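Local coordinates for protein transcription regulator (Haloarcula marismortui ATCC 43049, PDB 3CRJ) that probably binds DNA through an N-terminal helix-turn-helix and regulates transcription, most likely as a repressor of the TetR family, at residues L91-L96 and T185-A190; E95-P100 and T165-A170; E112-A117 and D125-N130; E157-S162 and S191-A196. All coordinates share one frame; numbering follows the deposited sequence.

All four contacts tie together helices of the C-terminal regulatory domain, and each also lies within reach of the second subunit. Contacts 1 and 2 start from the same helix 85-97, share Glu-95 and Leu-96, and have centres about 6 Å apart; the first leads to helix 181-198, the second to helix 156-176. Contact 4 joins those last two helices directly, its centre about 11 Å from that of contact 1. Contact 3, between helices 104-115 and 121-148, lies along the chain between the two segments of contact 1, and likewise of contact 2. Three contacts thus cluster round three helices, while contact 3, centred about 21 Å from contact 1, ties the other side of the chain, near helix 58-78.

Contact 1: L91-L96 and T185-A190; sequences LLLDEL and TARQTA
Arg-187 reaches across to helix 85-97 and grips Asp-94 side-on, giving the contact its polar half. Its NE lies 2.9 Å from Asp-94 OD1 and its NH2 3.1 Å from the same OD1, so two donors of the salt bridge converge on one oxygen. NE approaches in line with the C-O bond and NH2 from over the carboxylate; both N-H bonds are bent, OD1 sits somewhat out of the guanidinium plane, and the two flat groups are turned 44° apart. The arginine chain bends at chi2, after a first torsion that sets CG opposite the backbone N (chi1 -172°), and so comes to the carboxylate. NH2 also bonds to Asn-90 and NH1 to Ser-191, which fixes the guanidinium further. A leucine here would probably leave the Asp-94 carboxylate without its charged mate and Asn-90 without a donor.

The apolar half is Leu-93, whose CB lies over one face of the guanidinium, 3.4 Å from Arg-187 NE and offset toward the rim. Beyond it, Leu-93 CD1 touches Ala-190 CB at 4.3 Å. The segments run roughly antiparallel, their axes at 155°, an interhelical packing within the all-helical C-terminal domain of a TetR-family regulator.

Contact 2: E95-P100 and T165-A170; sequences ELLVKP and TIIDGA
Ile-167 and Leu-97 bury most of the surface in this contact, which packs residues near the C-terminal end of helix 85-97 against helix 156-176 inside the all-helical regulatory domain of a TetR-family protein. Ile-167 meets the leucine chiefly through its CD1 methyl. CG1 stands anti to the carbonyl carbon (chi1 -52°), and a further turn at chi2 carries CD1 up to the fork of Leu-97, where it touches both Leu-97 CD1, at 3.6 Å, and Leu-97 CD2. The second arm of the isoleucine, CG2, touches the same leucine methyl, at 4.1 Å from Leu-97 CD1. One side chain thus bears on the other through both of its branches.

Two smaller touches flank this pair. Leu-96, one residue earlier, presents its CB to the isoleucine, 4.3 Å from Ile-167 CD1, while the leucine side chain also touches Val-134 and Met-137 of helix 121-148 and Phe-73 of helix 58-78. Ala-170, one helical turn on from Ile-167, also touches Ala-186 of helix 181-198. No hydrogen bond crosses between the segments, and all four touching residues are buried. Other residues of helix 156-176 meet the second subunit: Asp-168 forms a salt bridge with Arg-173 there, and Ile-166 packs on its counterpart. Leu-97 CD1 completes the contact, 4.3 Å from Ala-170 CB.

Contact 3: E112-A117 and D125-N130; sequences EMRSQA and DRFRQN
The Phe-127 ring is the centre of this contact, with Arg-114 over one of its faces and Met-113 at its edge. The face is met by the aliphatic part of the arginine: CG of Arg-114 lies 3.6 Å from the ring centroid and 21° off the ring normal, a CH-pi contact displaced toward the CE1-CZ side of the rim. From there the arginine chain runs on extended to NE, and its guanidinium plane is inclined 33° to the ring. In the plane of the ring stands the CB of the selenomethionine Met-113, 4.0 Å from Phe-127 CZ. The main chain of helix 104-115 comes close as well, its Met-113 O lying 3.5 Å from Phe-127 CE2.

Phe-127 places its ring here with CG anti to the carbonyl carbon (chi1 -77°), pointing from helix 121-148 across to residues 113-117. Ala-117 adds its methyl, with CB 4.2 Å from Phe-127 CD2. Only seven residues separate the two segments, so the contact closes a short helix-to-helix connection in the all-helical domain of this TetR-family protein. Outside it, Met-113 also touches Leu-66 of helix 58-78, the helix that leads from the DNA-binding region, while Arg-114 and Phe-127 both pack on Met-176 of the second subunit.

No hydrogen bond joins the segments. Their association rests on dispersion and CH-pi contact around a single buried ring, with the arginine contributing methylene surface and its charged group carried beyond the part that covers the face.

Contact 4: E157-S162 and S191-A196; sequences EHVTRS and SEYADA
Tyr-193 reaches across to Ser-162, and its CE2 and OH meet the serine's CB and OG in the tight part of the contact. Ser-162 CB lies 3.3 Å from Tyr-193 CE2, and its OG is 3.0 Å from Tyr-193 OH. The two hydroxyls are within hydrogen-bonding distance, but each has a partner in the second subunit as well: Thr-189 there for the serine, Glu-192 there for the tyrosine. The ring is brought across by a first torsion that sets CG anti to the backbone N (chi1 178°), sending it from helix 181-198 toward helix 156-176. Buried beside it, Val-159 touches the ring through one methyl, CG1 being 3.9 Å from Tyr-193 CE2.

These two helices are consecutive in the chain and run almost antiparallel, their segment axes 169° apart in direction and 10.7 Å distant. In TetR-family regulators the last two helices commonly form a four-helix bundle with those of the partner subunit, and the shared polar bonds here are consistent with such an interface. A phenylalanine in place of Tyr-193 would probably leave Glu-192 of the second subunit without one of its hydrogen-bonding mates and Ser-162 OG with one hydroxyl fewer beside it.

The looser, solvent-side edge is His-158, partly exposed, which comes at about a right angle to the tyrosine and stays 3.9 Å away, measured from its NE2 to Tyr-193 OH; that nitrogen is hydrogen-bonded instead to Glu-192 of the second subunit.

Contact 1: L91-L96 and T185-A190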
loop_
_atom_site.group_PDB
_atom_site.type_symbol
_atom_site.label_atom_id
_atom_site.label_comp_id
_atom_site.label_asym_id
_atom_site.label_seq_id
_atom_site.Cartn_x
_atom_site.Cartn_y
_atom_site.Cartn_z
ATOM N N LEU A 91 -14.523 11.308 -13.085
ATOM C CA LEU A 91 -13.413 12.191 -13.354
ATOM C C LEU A 91 -12.442 12.222 -12.192
ATOM O O LEU A 91 -11.236 12.278 -12.391
ATOM C CB LEU A 91 -13.944 13.584 -13.652
ATOM C CG LEU A 91 -14.134 13.959 -15.130
ATOM C CD1 LEU A 91 -14.472 12.774 -16.039
ATOM C CD2 LEU A 91 -15.163 15.114 -15.295
ATOM N N LEU A 92 -12.961 12.170 -10.972
ATOM C CA LEU A 92 -12.075 12.085 -9.808
ATOM C C LEU A 92 -11.349 10.756 -9.789
ATOM O O LEU A 92 -10.128 10.720 -9.641
ATOM C CB LEU A 92 -12.835 12.305 -8.510
ATOM C CG LEU A 92 -12.863 13.764 -8.090
ATOM C CD1 LEU A 92 -12.974 14.681 -9.284
ATOM C CD2 LEU A 92 -13.992 14.007 -7.115
ATOM N N LEU A 93 -12.095 9.666 -9.969
ATOM C CA LEU A 93 -11.480 8.364 -10.036
ATOM C C LEU A 93 -10.441 8.291 -11.132
ATOM O O LEU A 93 -9.378 7.715 -10.907
ATOM C CB LEU A 93 -12.511 7.262 -10.212
ATOM C CG LEU A 93 -13.361 7.141 -8.961
ATOM C CD1 LEU A 93 -14.560 6.219 -9.236
ATOM C CD2 LEU A 93 -12.481 6.697 -7.752
ATOM N N ASP A 94 -10.737 8.859 -12.302
ATOM C CA ASP A 94 -9.745 8.913 -13.367
ATOM C C ASP A 94 -8.514 9.636 -12.886
ATOM O O ASP A 94 -7.408 9.139 -13.027
ATOM C CB ASP A 94 -10.284 9.605 -14.587
ATOM C CG ASP A 94 -11.339 8.802 -15.277
ATOM O OD1 ASP A 94 -11.621 7.654 -14.843
ATOM O OD2 ASP A 94 -11.908 9.345 -16.251
ATOM N N GLU A 95 -8.717 10.786 -12.267
ATOM C CA GLU A 95 -7.620 11.572 -11.748
ATOM C C GLU A 95 -6.724 10.781 -10.789
ATOM O O GLU A 95 -5.499 10.885 -10.845
ATOM C CB GLU A 95 -8.154 12.821 -11.078
ATOM C CG GLU A 95 -7.264 13.991 -11.281
ATOM C CD GLU A 95 -7.104 14.360 -12.749
ATOM O OE1 GLU A 95 -5.943 14.587 -13.171
ATOM O OE2 GLU A 95 -8.132 14.416 -13.479
ATOM N N LEU A 96 -7.326 9.968 -9.939
ATOM C CA LEU A 96 -6.572 9.248 -8.926
ATOM C C LEU A 96 -5.989 7.938 -9.464
ATOM O O LEU A 96 -5.001 7.433 -8.933
ATOM C CB LEU A 96 -7.469 8.949 -7.724
ATOM C CG LEU A 96 -7.965 10.095 -6.850
ATOM C CD1 LEU A 96 -9.395 9.852 -6.387
ATOM C CD2 LEU A 96 -7.029 10.241 -5.685
ATOM N N THR A 185 -6.660 -2.056 -13.545
ATOM C CA THR A 185 -7.649 -2.987 -12.989
ATOM C C THR A 185 -8.373 -2.371 -11.783
ATOM O O THR A 185 -9.610 -2.530 -11.641
ATOM C CB THR A 185 -7.081 -4.366 -12.579
ATOM O OG1 THR A 185 -6.588 -4.283 -11.244
ATOM C CG2 THR A 185 -5.976 -4.881 -13.532
ATOM N N ALA A 186 -7.627 -1.684 -10.917
ATOM C CA ALA A 186 -8.243 -0.994 -9.769
ATOM C C ALA A 186 -9.256 0.073 -10.181
ATOM O O ALA A 186 -10.272 0.259 -9.517
ATOM C CB ALA A 186 -7.200 -0.398 -8.844
ATOM N N ARG A 187 -8.984 0.759 -11.284
ATOM C CA ARG A 187 -9.945 1.694 -11.834
ATOM C C ARG A 187 -11.252 0.982 -12.077
ATOM O O ARG A 187 -12.307 1.538 -11.763
ATOM C CB ARG A 187 -9.418 2.337 -13.133
ATOM C CG ARG A 187 -10.281 3.464 -13.671
ATOM C CD ARG A 187 -10.717 4.436 -12.534
ATOM N NE ARG A 187 -11.740 5.403 -12.958
ATOM C CZ ARG A 187 -13.057 5.207 -12.886
ATOM N NH1 ARG A 187 -13.549 4.064 -12.406
ATOM N NH2 ARG A 187 -13.891 6.156 -13.304
ATOM N N GLN A 188 -11.195 -0.237 -12.616
ATOM C CA GLN A 188 -12.400 -1.038 -12.903
ATOM C C GLN A 188 -13.078 -1.533 -11.629
ATOM O O GLN A 188 -14.328 -1.518 -11.518
ATOM C CB GLN A 188 -12.084 -2.242 -13.779
ATOM C CG GLN A 188 -13.364 -2.959 -14.185
ATOM C CD GLN A 188 -13.138 -4.145 -15.105
ATOM O OE1 GLN A 188 -12.343 -4.070 -16.036
ATOM N NE2 GLN A 188 -13.842 -5.243 -14.849
ATOM N N THR A 189 -12.251 -1.976 -10.672
ATOM C CA THR A 189 -12.746 -2.316 -9.346
ATOM C C THR A 189 -13.505 -1.120 -8.754
ATOM O O THR A 189 -14.681 -1.255 -8.362
ATOM C CB THR A 189 -11.601 -2.713 -8.446
ATOM O OG1 THR A 189 -10.930 -3.832 -9.023
ATOM C CG2 THR A 189 -12.100 -3.083 -7.056
ATOM N N ALA A 190 -12.867 0.051 -8.734
ATOM C CA ALA A 190 -13.544 1.265 -8.298
ATOM C C ALA A 190 -14.900 1.490 -8.992
ATOM O O ALA A 190 -15.870 1.785 -8.317
ATOM C CB ALA A 190 -12.647 2.486 -8.460
#

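Contact 2: E95-P100 and T165-A170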
loop_
_atom_site.group_PDB
_atom_site.type_symbol
_atom_site.label_atom_id
_atom_site.label_comp_id
_atom_site.label_asym_id
_atom_site.label_seq_id
_atom_site.Cartn_x
_atom_site.Cartn_y
_atom_site.Cartn_z
ATOM N N GLU A 95 -8.717 10.786 -12.267
ATOM C CA GLU A 95 -7.620 11.572 -11.748
ATOM C C GLU A 95 -6.724 10.781 -10.789
ATOM O O GLU A 95 -5.499 10.885 -10.845
ATOM C CB GLU A 95 -8.154 12.821 -11.078
ATOM C CG GLU A 95 -7.264 13.991 -11.281
ATOM C CD GLU A 95 -7.104 14.360 -12.749
ATOM O OE1 GLU A 95 -5.943 14.587 -13.171
ATOM O OE2 GLU A 95 -8.132 14.416 -13.479
ATOM N N LEU A 96 -7.326 9.968 -9.939
ATOM C CA LEU A 96 -6.572 9.248 -8.926
ATOM C C LEU A 96 -5.989 7.938 -9.464
ATOM O O LEU A 96 -5.001 7.433 -8.933
ATOM C CB LEU A 96 -7.469 8.949 -7.724
ATOM C CG LEU A 96 -7.965 10.095 -6.850
ATOM C CD1 LEU A 96 -9.395 9.852 -6.387
ATOM C CD2 LEU A 96 -7.029 10.241 -5.685
ATOM N N LEU A 97 -6.589 7.395 -10.520
ATOM C CA LEU A 97 -6.234 6.041 -10.977
ATOM C C LEU A 97 -5.719 5.923 -12.403
ATOM O O LEU A 97 -4.963 5.020 -12.681
ATOM C CB LEU A 97 -7.378 5.045 -10.748
ATOM C CG LEU A 97 -7.371 4.091 -9.550
ATOM C CD1 LEU A 97 -6.355 4.460 -8.505
ATOM C CD2 LEU A 97 -8.757 3.991 -8.951
ATOM N N VAL A 98 -6.110 6.807 -13.312
ATOM C CA VAL A 98 -5.555 6.736 -14.668
ATOM C C VAL A 98 -4.343 7.651 -14.895
ATOM O O VAL A 98 -3.345 7.219 -15.470
ATOM C CB VAL A 98 -6.634 6.888 -15.764
ATOM C CG1 VAL A 98 -7.911 6.218 -15.302
ATOM C CG2 VAL A 98 -6.880 8.347 -16.087
ATOM N N LYS A 99 -4.420 8.897 -14.431
ATOM C CA LYS A 99 -3.292 9.842 -14.547
ATOM C C LYS A 99 -1.949 9.303 -14.015
ATOM O O LYS A 99 -0.933 9.486 -14.690
ATOM C CB LYS A 99 -3.603 11.200 -13.881
ATOM C CG LYS A 99 -4.848 11.903 -14.407
ATOM C CD LYS A 99 -4.722 12.348 -15.888
ATOM C CE LYS A 99 -5.894 13.254 -16.338
ATOM N NZ LYS A 99 -7.249 12.817 -15.890
ATOM N N PRO A 100 -1.937 8.654 -12.811
ATOM C CA PRO A 100 -0.671 8.176 -12.224
ATOM C C PRO A 100 -0.040 6.984 -12.946
ATOM O O PRO A 100 1.045 6.516 -12.528
ATOM C CB PRO A 100 -1.056 7.778 -10.793
ATOM C CG PRO A 100 -2.395 8.367 -10.570
ATOM C CD PRO A 100 -3.057 8.355 -11.910
ATOM N N THR A 165 -9.535 2.559 -0.053
ATOM C CA THR A 165 -8.783 1.336 0.091
ATOM C C THR A 165 -8.350 0.821 -1.271
ATOM O O THR A 165 -7.167 0.537 -1.490
ATOM C CB THR A 165 -9.562 0.274 0.868
ATOM O OG1 THR A 165 -9.923 0.804 2.152
ATOM C CG2 THR A 165 -8.694 -0.966 1.047
ATOM N N ILE A 166 -9.306 0.740 -2.189
ATOM C CA ILE A 166 -9.026 0.393 -3.586
ATOM C C ILE A 166 -7.881 1.273 -4.073
ATOM O O ILE A 166 -6.865 0.748 -4.503
ATOM C CB ILE A 166 -10.315 0.470 -4.478
ATOM C CG1 ILE A 166 -11.307 -0.598 -4.030
ATOM C CG2 ILE A 166 -10.001 0.340 -5.968
ATOM C CD1 ILE A 166 -12.735 -0.286 -4.380
ATOM N N ILE A 167 -7.999 2.594 -3.947
ATOM C CA ILE A 167 -6.924 3.481 -4.397
ATOM C C ILE A 167 -5.566 3.082 -3.804
ATOM O O ILE A 167 -4.589 2.863 -4.542
ATOM C CB ILE A 167 -7.165 4.942 -4.040
ATOM C CG1 ILE A 167 -8.546 5.411 -4.502
ATOM C CG2 ILE A 167 -6.021 5.842 -4.618
ATOM C CD1 ILE A 167 -8.743 5.231 -5.938
ATOM N N ASP A 168 -5.494 2.979 -2.483
ATOM C CA ASP A 168 -4.226 2.627 -1.868
ATOM C C ASP A 168 -3.774 1.217 -2.206
ATOM O O ASP A 168 -2.577 0.964 -2.217
ATOM C CB ASP A 168 -4.210 2.896 -0.363
ATOM C CG ASP A 168 -4.094 4.394 -0.050
ATOM O OD1 ASP A 168 -3.335 5.118 -0.753
ATOM O OD2 ASP A 168 -4.775 4.864 0.889
ATOM N N GLY A 169 -4.714 0.314 -2.488
ATOM C CA GLY A 169 -4.354 -1.020 -2.930
ATOM C C GLY A 169 -3.562 -0.965 -4.219
ATOM O O GLY A 169 -2.465 -1.540 -4.333
ATOM N N ALA A 170 -4.136 -0.262 -5.192
ATOM C CA ALA A 170 -3.554 -0.108 -6.509
ATOM C C ALA A 170 -2.146 0.471 -6.430
ATOM O O ALA A 170 -1.250 -0.020 -7.103
ATOM C CB ALA A 170 -4.444 0.780 -7.342
#

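Contact 3: E112-A117 and D125-N130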
loop_
_atom_site.group_PDB
_atom_site.type_symbol
_atom_site.label_atom_id
_atom_site.label_comp_id
_atom_site.label_asym_id
_atom_site.label_seq_id
_atom_site.Cartn_x
_atom_site.Cartn_y
_atom_site.Cartn_z
ATOM N N GLU A 112 8.309 4.076 -0.303
ATOM C CA GLU A 112 9.395 4.061 0.662
ATOM C C GLU A 112 9.055 5.055 1.751
ATOM O O GLU A 112 9.161 4.752 2.939
ATOM C CB GLU A 112 10.736 4.450 0.033
ATOM C CG GLU A 112 11.298 3.500 -0.997
ATOM C CD GLU A 112 12.621 4.004 -1.570
ATOM O OE1 GLU A 112 12.638 4.418 -2.754
ATOM O OE2 GLU A 112 13.648 4.010 -0.840
HETATM N N MSE A 113 8.631 6.242 1.339
HETATM C CA MSE A 113 8.314 7.302 2.281
HETATM C C MSE A 113 7.077 6.990 3.116
HETATM O O MSE A 113 7.033 7.348 4.293
HETATM C CB MSE A 113 8.145 8.623 1.551
HETATM C CG MSE A 113 9.429 9.191 1.032
HETATM SE SE MSE A 113 9.123 10.867 0.118
HETATM C CE MSE A 113 7.345 10.468 -0.556
ATOM N N ARG A 114 6.096 6.309 2.513
ATOM C CA ARG A 114 4.900 5.872 3.238
ATOM C C ARG A 114 5.236 4.849 4.292
ATOM O O ARG A 114 4.695 4.888 5.395
ATOM C CB ARG A 114 3.852 5.283 2.314
ATOM C CG ARG A 114 2.986 6.302 1.644
ATOM C CD ARG A 114 1.864 5.630 0.858
ATOM N NE ARG A 114 1.282 6.514 -0.149
ATOM C CZ ARG A 114 1.683 6.555 -1.423
ATOM N NH1 ARG A 114 2.687 5.764 -1.841
ATOM N NH2 ARG A 114 1.087 7.397 -2.277
ATOM N N SER A 115 6.132 3.925 3.948
ATOM C CA SER A 115 6.555 2.902 4.899
ATOM C C SER A 115 7.299 3.521 6.070
ATOM O O SER A 115 7.425 2.890 7.104
ATOM C CB SER A 115 7.359 1.786 4.226
ATOM O OG SER A 115 8.689 2.182 3.960
ATOM N N GLN A 116 7.751 4.765 5.915
ATOM C CA GLN A 116 8.413 5.494 7.002
ATOM C C GLN A 116 7.560 6.411 7.860
ATOM O O GLN A 116 8.020 6.906 8.870
ATOM C CB GLN A 116 9.590 6.262 6.474
ATOM C CG GLN A 116 10.845 5.495 6.650
ATOM C CD GLN A 116 11.890 5.985 5.720
ATOM O OE1 GLN A 116 11.613 6.242 4.536
ATOM N NE2 GLN A 116 13.118 6.133 6.229
ATOM N N ALA A 117 6.301 6.590 7.487
ATOM C CA ALA A 117 5.351 7.380 8.267
ATOM C C ALA A 117 5.270 7.037 9.766
ATOM O O ALA A 117 5.106 7.943 10.569
ATOM C CB ALA A 117 3.964 7.359 7.619
ATOM N N ASP A 125 1.763 13.102 9.227
ATOM C CA ASP A 125 0.857 14.252 9.096
ATOM C C ASP A 125 0.466 14.534 7.643
ATOM O O ASP A 125 -0.699 14.835 7.351
ATOM C CB ASP A 125 1.489 15.525 9.671
ATOM C CG ASP A 125 1.690 15.465 11.171
ATOM O OD1 ASP A 125 1.040 14.630 11.826
ATOM O OD2 ASP A 125 2.505 16.258 11.703
ATOM N N ARG A 126 1.458 14.422 6.753
ATOM C CA ARG A 126 1.387 14.865 5.364
ATOM C C ARG A 126 0.571 13.920 4.516
ATOM O O ARG A 126 -0.170 14.354 3.626
ATOM C CB ARG A 126 2.796 14.926 4.782
ATOM C CG ARG A 126 3.371 16.293 4.478
ATOM C CD ARG A 126 2.840 17.339 5.371
ATOM N NE ARG A 126 3.759 18.466 5.466
ATOM C CZ ARG A 126 4.536 18.700 6.522
ATOM N NH1 ARG A 126 4.517 17.874 7.561
ATOM N NH2 ARG A 126 5.323 19.767 6.547
ATOM N N PHE A 127 0.751 12.627 4.772
ATOM C CA PHE A 127 0.030 11.582 4.074
ATOM C C PHE A 127 -1.408 11.498 4.552
ATOM O O PHE A 127 -2.286 11.074 3.801
ATOM C CB PHE A 127 0.685 10.226 4.330
ATOM C CG PHE A 127 1.946 9.976 3.537
ATOM C CD1 PHE A 127 1.931 9.978 2.148
ATOM C CD2 PHE A 127 3.141 9.677 4.194
ATOM C CE1 PHE A 127 3.097 9.748 1.428
ATOM C CE2 PHE A 127 4.321 9.431 3.474
ATOM C CZ PHE A 127 4.297 9.468 2.094
ATOM N N ARG A 128 -1.656 11.847 5.815
ATOM C CA ARG A 128 -3.027 11.880 6.329
ATOM C C ARG A 128 -3.762 13.063 5.681
ATOM O O ARG A 128 -4.939 12.992 5.315
ATOM C CB ARG A 128 -3.028 11.982 7.850
ATOM C CG ARG A 128 -4.426 12.174 8.451
ATOM C CD ARG A 128 -4.412 12.190 9.984
ATOM N NE ARG A 128 -4.317 10.853 10.592
ATOM C CZ ARG A 128 -3.176 10.281 10.985
ATOM N NH1 ARG A 128 -3.199 9.078 11.547
ATOM N NH2 ARG A 128 -2.013 10.910 10.826
ATOM N N GLN A 129 -3.016 14.135 5.505
ATOM C CA GLN A 129 -3.544 15.337 4.899
ATOM C C GLN A 129 -4.049 15.032 3.488
ATOM O O GLN A 129 -5.175 15.384 3.127
ATOM C CB GLN A 129 -2.448 16.405 4.865
ATOM C CG GLN A 129 -2.951 17.806 5.081
ATOM C CD GLN A 129 -1.826 18.819 5.208
ATOM O OE1 GLN A 129 -0.724 18.516 5.691
ATOM N NE2 GLN A 129 -2.105 20.037 4.783
ATOM N N ASN A 130 -3.197 14.377 2.703
ATOM C CA ASN A 130 -3.526 13.974 1.348
ATOM C C ASN A 130 -4.771 13.128 1.419
ATOM O O ASN A 130 -5.789 13.458 0.820
ATOM C CB ASN A 130 -2.369 13.182 0.759
ATOM C CG ASN A 130 -2.433 13.062 -0.757
ATOM O OD1 ASN A 130 -1.546 13.591 -1.460
ATOM N ND2 ASN A 130 -3.437 12.320 -1.273
#

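Contact 4: E157-S162 and S191-A196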
loop_
_atom_site.group_PDB
_atom_site.type_symbol
_atom_site.label_atom_id
_atom_site.label_comp_id
_atom_site.label_asym_id
_atom_site.label_seq_id
_atom_site.Cartn_x
_atom_site.Cartn_y
_atom_site.Cartn_z
ATOM N N GLU A 157 -19.665 7.831 4.323
ATOM C CA GLU A 157 -18.322 7.691 4.880
ATOM C C GLU A 157 -17.708 6.349 4.512
ATOM O O GLU A 157 -16.538 6.283 4.187
ATOM C CB GLU A 157 -18.273 7.933 6.392
ATOM C CG GLU A 157 -17.708 9.327 6.783
ATOM C CD GLU A 157 -16.230 9.582 6.351
ATOM O OE1 GLU A 157 -15.417 8.622 6.252
ATOM O OE2 GLU A 157 -15.868 10.765 6.127
ATOM N N HIS A 158 -18.518 5.299 4.536
ATOM C CA HIS A 158 -18.031 3.966 4.293
ATOM C C HIS A 158 -17.835 3.647 2.828
ATOM O O HIS A 158 -16.898 2.959 2.458
ATOM C CB HIS A 158 -18.923 2.902 4.891
ATOM C CG HIS A 158 -18.483 1.540 4.502
ATOM N ND1 HIS A 158 -17.451 0.899 5.140
ATOM C CD2 HIS A 158 -18.849 0.745 3.466
ATOM C CE1 HIS A 158 -17.223 -0.257 4.538
ATOM N NE2 HIS A 158 -18.056 -0.370 3.515
ATOM N N VAL A 159 -18.736 4.111 1.984
ATOM C CA VAL A 159 -18.441 4.023 0.564
ATOM C C VAL A 159 -17.126 4.730 0.226
ATOM O O VAL A 159 -16.291 4.159 -0.483
ATOM C CB VAL A 159 -19.633 4.459 -0.339
ATOM C CG1 VAL A 159 -19.266 4.360 -1.787
ATOM C CG2 VAL A 159 -20.803 3.568 -0.080
ATOM N N THR A 160 -16.887 5.933 0.745
ATOM C CA THR A 160 -15.663 6.620 0.303
ATOM C C THR A 160 -14.391 6.023 0.923
ATOM O O THR A 160 -13.329 6.014 0.299
ATOM C CB THR A 160 -15.729 8.174 0.387
ATOM O OG1 THR A 160 -14.692 8.700 1.238
ATOM C CG2 THR A 160 -17.091 8.645 0.814
ATOM N N ARG A 161 -14.523 5.498 2.134
ATOM C CA ARG A 161 -13.443 4.745 2.745
ATOM C C ARG A 161 -13.096 3.524 1.892
ATOM O O ARG A 161 -11.920 3.209 1.691
ATOM C CB ARG A 161 -13.815 4.340 4.171
ATOM C CG ARG A 161 -13.075 3.104 4.669
ATOM C CD ARG A 161 -11.544 3.263 4.620
ATOM N NE ARG A 161 -11.098 4.275 5.576
ATOM C CZ ARG A 161 -10.930 4.053 6.878
ATOM N NH1 ARG A 161 -11.148 2.840 7.394
ATOM N NH2 ARG A 161 -10.536 5.042 7.665
ATOM N N SER A 162 -14.128 2.852 1.385
ATOM C CA SER A 162 -13.960 1.763 0.451
ATOM C C SER A 162 -13.181 2.154 -0.818
ATOM O O SER A 162 -12.222 1.465 -1.212
ATOM C CB SER A 162 -15.314 1.189 0.084
ATOM O OG SER A 162 -15.771 0.251 1.051
ATOM N N SER A 191 -15.001 1.355 -10.313
ATOM C CA SER A 191 -16.324 1.530 -10.931
ATOM C C SER A 191 -17.320 0.459 -10.516
ATOM O O SER A 191 -18.433 0.781 -10.120
ATOM C CB SER A 191 -16.282 1.649 -12.461
ATOM O OG SER A 191 -16.351 3.027 -12.793
ATOM N N GLU A 192 -16.915 -0.808 -10.577
ATOM C CA GLU A 192 -17.792 -1.891 -10.157
ATOM C C GLU A 192 -18.265 -1.652 -8.734
ATOM O O GLU A 192 -19.475 -1.722 -8.452
ATOM C CB GLU A 192 -17.094 -3.246 -10.278
ATOM C CG GLU A 192 -16.914 -3.727 -11.690
ATOM C CD GLU A 192 -15.824 -4.767 -11.829
ATOM O OE1 GLU A 192 -14.991 -4.909 -10.915
ATOM O OE2 GLU A 192 -15.777 -5.446 -12.873
ATOM N N TYR A 193 -17.328 -1.325 -7.847
ATOM C CA TYR A 193 -17.681 -1.137 -6.453
ATOM C C TYR A 193 -18.704 -0.038 -6.306
ATOM O O TYR A 193 -19.717 -0.210 -5.607
ATOM C CB TYR A 193 -16.482 -0.806 -5.565
ATOM C CG TYR A 193 -16.945 -0.576 -4.154
ATOM C CD1 TYR A 193 -17.380 -1.644 -3.367
ATOM C CD2 TYR A 193 -17.018 0.706 -3.629
ATOM C CE1 TYR A 193 -17.838 -1.446 -2.099
ATOM C CE2 TYR A 193 -17.497 0.929 -2.353
ATOM C CZ TYR A 193 -17.907 -0.154 -1.592
ATOM O OH TYR A 193 -18.396 0.054 -0.324
ATOM N N ALA A 194 -18.425 1.093 -6.952
ATOM C CA ALA A 194 -19.239 2.288 -6.802
ATOM C C ALA A 194 -20.640 2.057 -7.362
ATOM O O ALA A 194 -21.636 2.535 -6.798
ATOM C CB ALA A 194 -18.591 3.424 -7.508
ATOM N N ASP A 195 -20.714 1.319 -8.468
ATOM C CA ASP A 195 -21.963 1.196 -9.184
ATOM C C ASP A 195 -22.878 0.270 -8.402
ATOM O O ASP A 195 -24.095 0.448 -8.394
ATOM C CB ASP A 195 -21.728 0.687 -10.601
ATOM C CG ASP A 195 -21.111 1.756 -11.535
ATOM O OD1 ASP A 195 -21.356 1.625 -12.753
ATOM O OD2 ASP A 195 -20.383 2.707 -11.101
ATOM N N ALA A 196 -22.266 -0.694 -7.718
ATOM C CA ALA A 196 -22.988 -1.657 -6.907
ATOM C C ALA A 196 -23.541 -0.998 -5.642
ATOM O O ALA A 196 -24.617 -1.373 -5.147
ATOM C CB ALA A 196 -22.091 -2.830 -6.561
#